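ParA (Salmonella enterica subsp. enterica serovar Newport str. SL317, PDB 3EZ9) is a ParA-family partition protein that probably binds and hydrolyses ATP and probably helps segregate plasmid DNA to daughter cells. Local coordinates at the interface of chains A and B. Residues are numbered along the deposited sequence; one frame, centred on the assembly and turned at random. Chains: chain A/B, ParA.

The interface of chains A and B. Residues chain A 284, 288, 291-292, 335-337; chain B 13-14, 16-17, 20-21.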
loop_
_atom_site.group_PDB
_atom_site.type_symbol
_atom_site.label_atom_id
_atom_site.label_comp_id
_atom_site.label_asym_id
_atom_site.label_seq_id
_atom_site.Cartn_x
_atom_site.Cartn_y
_atom_site.Cartn_z
ATOM N N PHE A 284 -4.615 -10.080 -8.648
ATOM C CA PHE A 284 -4.323 -10.308 -10.051
ATOM C C PHE A 284 -4.973 -9.229 -10.916
ATOM O O PHE A 284 -4.453 -8.878 -11.972
ATOM C CB PHE A 284 -4.839 -11.685 -10.464
ATOM C CG PHE A 284 -4.461 -12.087 -11.855
ATOM C CD1 PHE A 284 -3.172 -12.514 -12.140
ATOM C CD2 PHE A 284 -5.403 -12.061 -12.883
ATOM C CE1 PHE A 284 -2.820 -12.911 -13.431
ATOM C CE2 PHE A 284 -5.063 -12.456 -14.180
ATOM C CZ PHE A 284 -3.766 -12.883 -14.451
ATOM N N LEU A 288 -3.260 -6.279 -13.257
ATOM C CA LEU A 288 -3.773 -6.130 -14.618
ATOM C C LEU A 288 -4.165 -4.688 -14.939
ATOM O O LEU A 288 -3.885 -4.185 -16.031
ATOM C CB LEU A 288 -4.967 -7.051 -14.841
ATOM C CG LEU A 288 -4.606 -8.462 -15.294
ATOM C CD1 LEU A 288 -5.840 -9.338 -15.352
ATOM C CD2 LEU A 288 -3.976 -8.373 -16.658
ATOM N N LEU A 291 -0.814 -2.679 -15.102
ATOM C CA LEU A 291 -0.159 -2.887 -16.377
ATOM C C LEU A 291 -0.918 -2.210 -17.496
ATOM O O LEU A 291 -0.329 -1.772 -18.476
ATOM C CB LEU A 291 -0.039 -4.376 -16.694
ATOM C CG LEU A 291 0.843 -5.159 -15.732
ATOM C CD1 LEU A 291 0.825 -6.635 -16.088
ATOM C CD2 LEU A 291 2.247 -4.582 -15.773
ATOM N N THR A 292 -2.227 -2.100 -17.361
ATOM C CA THR A 292 -2.982 -1.514 -18.450
ATOM C C THR A 292 -2.770 -0.027 -18.585
ATOM O O THR A 292 -3.137 0.565 -19.598
ATOM C CB THR A 292 -4.489 -1.834 -18.329
ATOM O OG1 THR A 292 -5.063 -1.813 -19.635
ATOM C CG2 THR A 292 -5.204 -0.829 -17.468
ATOM N N GLU A 335 -1.325 -15.920 -20.807
ATOM C CA GLU A 335 -2.132 -15.237 -21.813
ATOM C C GLU A 335 -1.665 -13.801 -22.037
ATOM O O GLU A 335 -1.530 -13.365 -23.180
ATOM C CB GLU A 335 -3.605 -15.236 -21.373
ATOM C CG GLU A 335 -4.630 -15.084 -22.492
ATOM C CD GLU A 335 -5.216 -16.415 -22.928
ATOM O OE1 GLU A 335 -4.502 -17.187 -23.615
ATOM O OE2 GLU A 335 -6.389 -16.692 -22.571
ATOM N N VAL A 336 -1.420 -13.073 -20.944
ATOM C CA VAL A 336 -0.982 -11.677 -21.035
ATOM C C VAL A 336 0.514 -11.461 -21.205
ATOM O O VAL A 336 0.929 -10.660 -22.035
ATOM C CB VAL A 336 -1.446 -10.844 -19.819
ATOM C CG1 VAL A 336 -2.939 -10.647 -19.881
ATOM C CG2 VAL A 336 -1.073 -11.531 -18.534
ATOM N N TYR A 337 1.322 -12.163 -20.422
ATOM C CA TYR A 337 2.776 -12.016 -20.522
ATOM C C TYR A 337 3.360 -12.754 -21.728
ATOM O O TYR A 337 4.435 -12.397 -22.214
ATOM C CB TYR A 337 3.453 -12.493 -19.236
ATOM C CG TYR A 337 3.161 -11.605 -18.043
ATOM C CD1 TYR A 337 3.087 -12.130 -16.757
ATOM C CD2 TYR A 337 2.931 -10.242 -18.211
ATOM C CE1 TYR A 337 2.789 -11.323 -15.682
ATOM C CE2 TYR A 337 2.635 -9.435 -17.147
ATOM C CZ TYR A 337 2.563 -9.979 -15.888
ATOM O OH TYR A 337 2.263 -9.182 -14.817
ATOM N N ILE B 13 1.733 -6.068 -23.790
ATOM C CA ILE B 13 1.204 -6.699 -22.589
ATOM C C ILE B 13 -0.045 -5.936 -22.127
ATOM O O ILE B 13 -1.030 -6.541 -21.710
ATOM C CB ILE B 13 2.228 -6.677 -21.447
ATOM C CG1 ILE B 13 3.451 -7.524 -21.821
ATOM C CG2 ILE B 13 1.564 -7.158 -20.169
ATOM C CD1 ILE B 13 4.674 -7.281 -20.917
ATOM N N ALA B 14 0.014 -4.606 -22.200
ATOM C CA ALA B 14 -1.101 -3.761 -21.800
ATOM C C ALA B 14 -2.344 -4.116 -22.604
ATOM O O ALA B 14 -3.413 -4.326 -22.032
ATOM C CB ALA B 14 -0.757 -2.312 -22.018
ATOM N N ARG B 16 -3.083 -6.784 -24.072
ATOM C CA ARG B 16 -3.585 -8.087 -23.696
ATOM C C ARG B 16 -4.160 -8.073 -22.283
ATOM O O ARG B 16 -5.050 -8.857 -21.971
ATOM C CB ARG B 16 -2.479 -9.137 -23.817
ATOM C CG ARG B 16 -2.064 -9.396 -25.244
ATOM C CD ARG B 16 -1.189 -10.644 -25.389
ATOM N NE ARG B 16 0.168 -10.445 -24.885
ATOM C CZ ARG B 16 1.256 -10.920 -25.483
ATOM N NH1 ARG B 16 1.145 -11.623 -26.609
ATOM N NH2 ARG B 16 2.456 -10.683 -24.967
ATOM N N ALA B 17 -3.658 -7.191 -21.424
ATOM C CA ALA B 17 -4.152 -7.102 -20.050
ATOM C C ALA B 17 -5.584 -6.559 -20.014
ATOM O O ALA B 17 -6.444 -7.082 -19.309
ATOM C CB ALA B 17 -3.244 -6.207 -19.234
ATOM N N LEU B 20 -7.943 -9.121 -21.169
ATOM C CA LEU B 20 -8.262 -10.155 -20.187
ATOM C C LEU B 20 -9.071 -9.466 -19.101
ATOM O O LEU B 20 -9.716 -10.110 -18.300
ATOM C CB LEU B 20 -7.006 -10.782 -19.570
ATOM C CG LEU B 20 -7.209 -12.029 -18.687
ATOM C CD1 LEU B 20 -5.953 -12.842 -18.750
ATOM C CD2 LEU B 20 -7.513 -11.682 -17.236
ATOM N N LEU B 21 -9.047 -8.140 -19.054
ATOM C CA LEU B 21 -9.861 -7.480 -18.037
ATOM C C LEU B 21 -11.294 -7.631 -18.466
ATOM O O LEU B 21 -12.204 -7.397 -17.679
ATOM C CB LEU B 21 -9.519 -6.006 -17.897
ATOM C CG LEU B 21 -8.315 -5.843 -16.999
ATOM C CD1 LEU B 21 -7.885 -4.400 -17.073
ATOM C CD2 LEU B 21 -8.657 -6.289 -15.585
#
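This is a helix-in-groove contact between two copies of a ParA partition ATPase, and it forms part of a two-fold interface that is probably the dimer of this family. The N-terminal helix 10-20 of chain B lies against helices 281-292 and 324-337 of chain A. The tight part is apolar and centres on A:Leu288. Its two methyl branches split the work. CD1 of A:Leu288 meets CD2 of B:Leu20 at 3.4 Å, and the two side chains cross at about a right angle. CD2 of A:Leu288 sits against the small B:Ala17, 3.4 Å from its CB. The small alanine side chain probably helps helix 10-20 lie close to helix 281-292. B:Leu21, at the start of the 3-10 helix 21-24, runs past A:Leu288 in the opposite direction, with its CD2 3.8 Å from CB of A:Leu288. B:Leu20 has CG anti to its backbone N (chi1 -171°), and its two methyls reach different helices of chain A. CD2 also touches the ring carbon CE2 of A:Phe284 at 4.0 Å, the two side chains crossing at about a right angle, while CD1 lies 3.9 Å from CG1 of A:Val336. A:Val336 buries more surface than any other residue of the patch. Its CG1, anti to the carbonyl carbon, rests on the backbone of B:Arg16 and B:Ala17.

The contact is more polar where B:Arg16 meets the last main-chain carbonyls of helix 324-337, and loosest near A:Thr292. B:Arg16 bends at chi3 (-73°) and brings its guanidinium to the main chain there. NE gives a weak, bent hydrogen bond to the carbonyl O of A:Val336, at 3.0 Å and 128° at the hydrogen. A positive charge on this group would suit the carbonyl-rich helix end. The B:Ile13 and A:Tyr337 side chains cross obliquely, and CG2 of B:Ile13 lies 3.9 Å from ring carbon CD2 of A:Tyr337. Near A:Thr292 the fit is slack, with OG1 3.8 Å from the carbonyl O of B:Ala14.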